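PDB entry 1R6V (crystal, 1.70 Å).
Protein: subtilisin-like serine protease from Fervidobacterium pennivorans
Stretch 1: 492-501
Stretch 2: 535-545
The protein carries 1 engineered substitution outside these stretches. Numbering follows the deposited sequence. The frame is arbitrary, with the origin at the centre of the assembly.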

# COMPACT_ATOMS: atom_id res chain seq x y z
N HIS A 492 10.82 8.96 4.31
CA HIS A 492 10.44 10.04 5.21
C HIS A 492 9.89 9.62 6.56
O HIS A 492 8.95 10.22 7.05
CB HIS A 492 9.45 10.93 4.46
CG HIS A 492 10.06 11.54 3.24
ND1 HIS A 492 10.87 12.65 3.30
CD2 HIS A 492 10.10 11.10 1.96
CE1 HIS A 492 11.40 12.87 2.11
NE2 HIS A 492 10.95 11.94 1.28
N ILE A 493 10.50 8.60 7.15
CA ILE A 493 10.10 8.13 8.46
C ILE A 493 10.98 8.81 9.53
O ILE A 493 11.98 9.46 9.22
CB ILE A 493 10.26 6.59 8.62
CG1 ILE A 493 11.72 6.16 8.48
CG2 ILE A 493 9.39 5.87 7.58
CD1 ILE A 493 11.99 4.74 9.01
N ASP A 494 10.58 8.66 10.79
CA ASP A 494 11.33 9.22 11.91
C ASP A 494 12.72 8.61 12.06
O ASP A 494 12.93 7.40 11.82
CB ASP A 494 10.64 8.95 13.26
CG ASP A 494 9.40 9.76 13.48
OD1 ASP A 494 9.13 10.70 12.71
OD2 ASP A 494 8.68 9.44 14.47
N SER A 495 13.67 9.42 12.51
CA SER A 495 14.99 8.88 12.82
C SER A 495 14.78 8.43 14.28
O SER A 495 13.82 8.85 14.93
CB SER A 495 16.06 9.96 12.74
OG SER A 495 15.72 11.06 13.56
N GLY A 496 15.66 7.58 14.80
CA GLY A 496 15.51 7.13 16.17
C GLY A 496 15.77 5.65 16.35
O GLY A 496 16.22 4.96 15.43
N THR A 497 15.44 5.15 17.53
CA THR A 497 15.67 3.75 17.87
C THR A 497 14.41 2.89 17.71
O THR A 497 13.33 3.24 18.19
CB THR A 497 16.17 3.63 19.33
OG1 THR A 497 17.34 4.46 19.50
CG2 THR A 497 16.51 2.20 19.67
N TYR A 498 14.58 1.77 17.01
CA TYR A 498 13.49 0.83 16.75
C TYR A 498 13.90 -0.60 16.99
O TYR A 498 15.07 -0.94 16.92
CB TYR A 498 13.07 0.85 15.29
CG TYR A 498 12.58 2.17 14.77
CD1 TYR A 498 13.48 3.15 14.37
CD2 TYR A 498 11.21 2.41 14.63
CE1 TYR A 498 13.02 4.34 13.82
CE2 TYR A 498 10.75 3.60 14.09
CZ TYR A 498 11.67 4.55 13.69
OH TYR A 498 11.22 5.71 13.11
N ASP A 499 12.88 -1.40 17.21
CA ASP A 499 13.08 -2.83 17.35
C ASP A 499 12.53 -3.27 16.00
O ASP A 499 11.35 -3.08 15.72
CB ASP A 499 12.24 -3.41 18.47
CG ASP A 499 12.81 -3.10 19.83
OD1 ASP A 499 14.00 -2.71 19.91
OD2 ASP A 499 12.08 -3.26 20.82
N ILE A 500 13.37 -3.85 15.19
CA ILE A 500 12.98 -4.25 13.85
C ILE A 500 12.87 -5.77 13.72
O ILE A 500 13.83 -6.48 14.00
CB ILE A 500 14.00 -3.71 12.81
CG1 ILE A 500 14.07 -2.18 12.90
CG2 ILE A 500 13.57 -4.10 11.40
CD1 ILE A 500 15.10 -1.54 11.97
N PHE A 501 11.69 -6.23 13.31
CA PHE A 501 11.43 -7.66 13.14
C PHE A 501 11.19 -7.95 11.67
O PHE A 501 10.45 -7.24 11.01
CB PHE A 501 10.21 -8.08 13.97
CG PHE A 501 10.36 -7.76 15.43
CD1 PHE A 501 10.04 -6.50 15.93
CD2 PHE A 501 10.85 -8.72 16.32
CE1 PHE A 501 10.22 -6.19 17.27
CE2 PHE A 501 11.02 -8.42 17.67
CZ PHE A 501 10.71 -7.16 18.15
N GLN A 535 13.08 -15.89 10.38
CA GLN A 535 12.83 -14.68 11.15
C GLN A 535 14.13 -14.08 11.70
O GLN A 535 15.11 -14.79 11.90
CB GLN A 535 11.87 -14.96 12.31
CG GLN A 535 10.50 -15.45 11.89
CD GLN A 535 9.58 -15.71 13.07
OE1 GLN A 535 10.01 -16.25 14.09
NE2 GLN A 535 8.31 -15.32 12.93
N ALA A 536 14.12 -12.77 11.91
CA ALA A 536 15.28 -12.07 12.45
C ALA A 536 14.76 -10.88 13.23
O ALA A 536 13.73 -10.30 12.88
CB ALA A 536 16.19 -11.60 11.32
N SER A 537 15.45 -10.52 14.30
CA SER A 537 15.04 -9.38 15.09
C SER A 537 16.29 -8.57 15.39
O SER A 537 17.36 -9.12 15.63
CB SER A 537 14.38 -9.83 16.39
OG SER A 537 15.28 -10.54 17.20
N PHE A 538 16.15 -7.25 15.33
CA PHE A 538 17.26 -6.34 15.59
C PHE A 538 16.75 -5.34 16.61
O PHE A 538 16.08 -4.37 16.26
CB PHE A 538 17.68 -5.64 14.30
CG PHE A 538 18.09 -6.58 13.21
CD1 PHE A 538 17.13 -7.19 12.40
CD2 PHE A 538 19.43 -6.91 13.02
CE1 PHE A 538 17.50 -8.12 11.42
CE2 PHE A 538 19.82 -7.83 12.04
CZ PHE A 538 18.85 -8.44 11.24
N VAL A 539 17.06 -5.59 17.89
CA VAL A 539 16.61 -4.74 18.99
C VAL A 539 17.46 -3.49 19.15
O VAL A 539 18.68 -3.55 19.04
CB VAL A 539 16.61 -5.55 20.32
CG1 VAL A 539 16.23 -4.65 21.49
CG2 VAL A 539 15.63 -6.70 20.22
N GLY A 540 16.80 -2.36 19.40
CA GLY A 540 17.52 -1.11 19.57
C GLY A 540 18.33 -0.68 18.35
O GLY A 540 19.45 -0.16 18.48
N PHE A 541 17.78 -0.91 17.17
CA PHE A 541 18.50 -0.51 15.96
C PHE A 541 18.28 0.98 15.78
O PHE A 541 17.15 1.46 15.86
CB PHE A 541 17.97 -1.25 14.72
CG PHE A 541 18.76 -0.95 13.48
CD1 PHE A 541 19.90 -1.69 13.16
CD2 PHE A 541 18.38 0.08 12.64
CE1 PHE A 541 20.65 -1.39 12.02
CE2 PHE A 541 19.11 0.39 11.51
CZ PHE A 541 20.25 -0.34 11.20
N GLY A 542 19.36 1.71 15.53
CA GLY A 542 19.25 3.15 15.36
C GLY A 542 19.17 3.59 13.91
O GLY A 542 20.04 3.30 13.10
N VAL A 543 18.09 4.29 13.59
CA VAL A 543 17.91 4.80 12.23
C VAL A 543 18.26 6.28 12.24
O VAL A 543 17.83 7.00 13.13
CB VAL A 543 16.45 4.59 11.78
CG1 VAL A 543 16.19 5.34 10.46
CG2 VAL A 543 16.18 3.10 11.59
N SER A 544 19.04 6.72 11.26
CA SER A 544 19.44 8.13 11.18
C SER A 544 20.08 8.38 9.83
O SER A 544 20.24 7.46 9.05
CB SER A 544 20.46 8.44 12.27
OG SER A 544 21.71 7.84 11.95
N PRO A 545 20.47 9.63 9.54
CA PRO A 545 21.10 9.87 8.24
C PRO A 545 22.43 9.12 8.07
O PRO A 545 22.93 8.99 6.96
CB PRO A 545 21.24 11.39 8.19
CG PRO A 545 21.25 11.80 9.62
CD PRO A 545 20.24 10.89 10.26

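A beta bulge lets an antiparallel ladder absorb an extra residue without losing its hydrogen bonds, and this pair of stretches shows how the surplus can be secured. Strand 496-501 runs antiparallel to strand 535-538, their directions 172° apart, but makes 136° with strand 541-543, because the second stretch turns a corner at Val 539 and Gly 540. Each segment keeps its reciprocal bonds. Gly 496 N donates to Val 543 O (2.8 Å) and Val 543 N to Gly 496 O (2.7 Å); Tyr 498 N reaches Phe 541 O at 2.8 Å, answered by Phe 541 N to Tyr 498 O at 2.7 Å. Beyond the bulge, Ile 500 N donates to Phe 538 O (3.0 Å) and Phe 538 N to Ile 500 O (2.8 Å). Between these pairs the register shifts by one residue.

A side chain ties down the bulge: Asp 499 OD1 accepts a hydrogen bond from Gly 540 N (2.9 Å), whose approach to Tyr 498 O is too poorly angled to serve. The positive phi of Gly 540 favours glycine at this corner. Gly 496 is more constrained still, since a CB there would jam against the preceding carbonyl.

Apolar packing gathers on the face carrying Tyr 498, Ile 500, Phe 538, Phe 541 and Val 543. Buried Val 543 places CG2 3.9 Å from Tyr 498 CD1, while CG1 lies 4.5 Å from Ile 493 CD1. Ile 500, also buried, extends its m,t side chain so that CD1 comes within 3.7 Å of Phe 541 CD2. The Tyr 498 hydroxyl, though buried, is satisfied within its own stretch, OH donating to Asp 494 O at 2.7 Å. On the other face, more open to solvent, Phe 501 CD2 rests 3.7 Å from Ser 537 CB, and Thr 497 CG2 lies 3.5 Å from Gly 540 CA. Altogether the contact buries 650 Å².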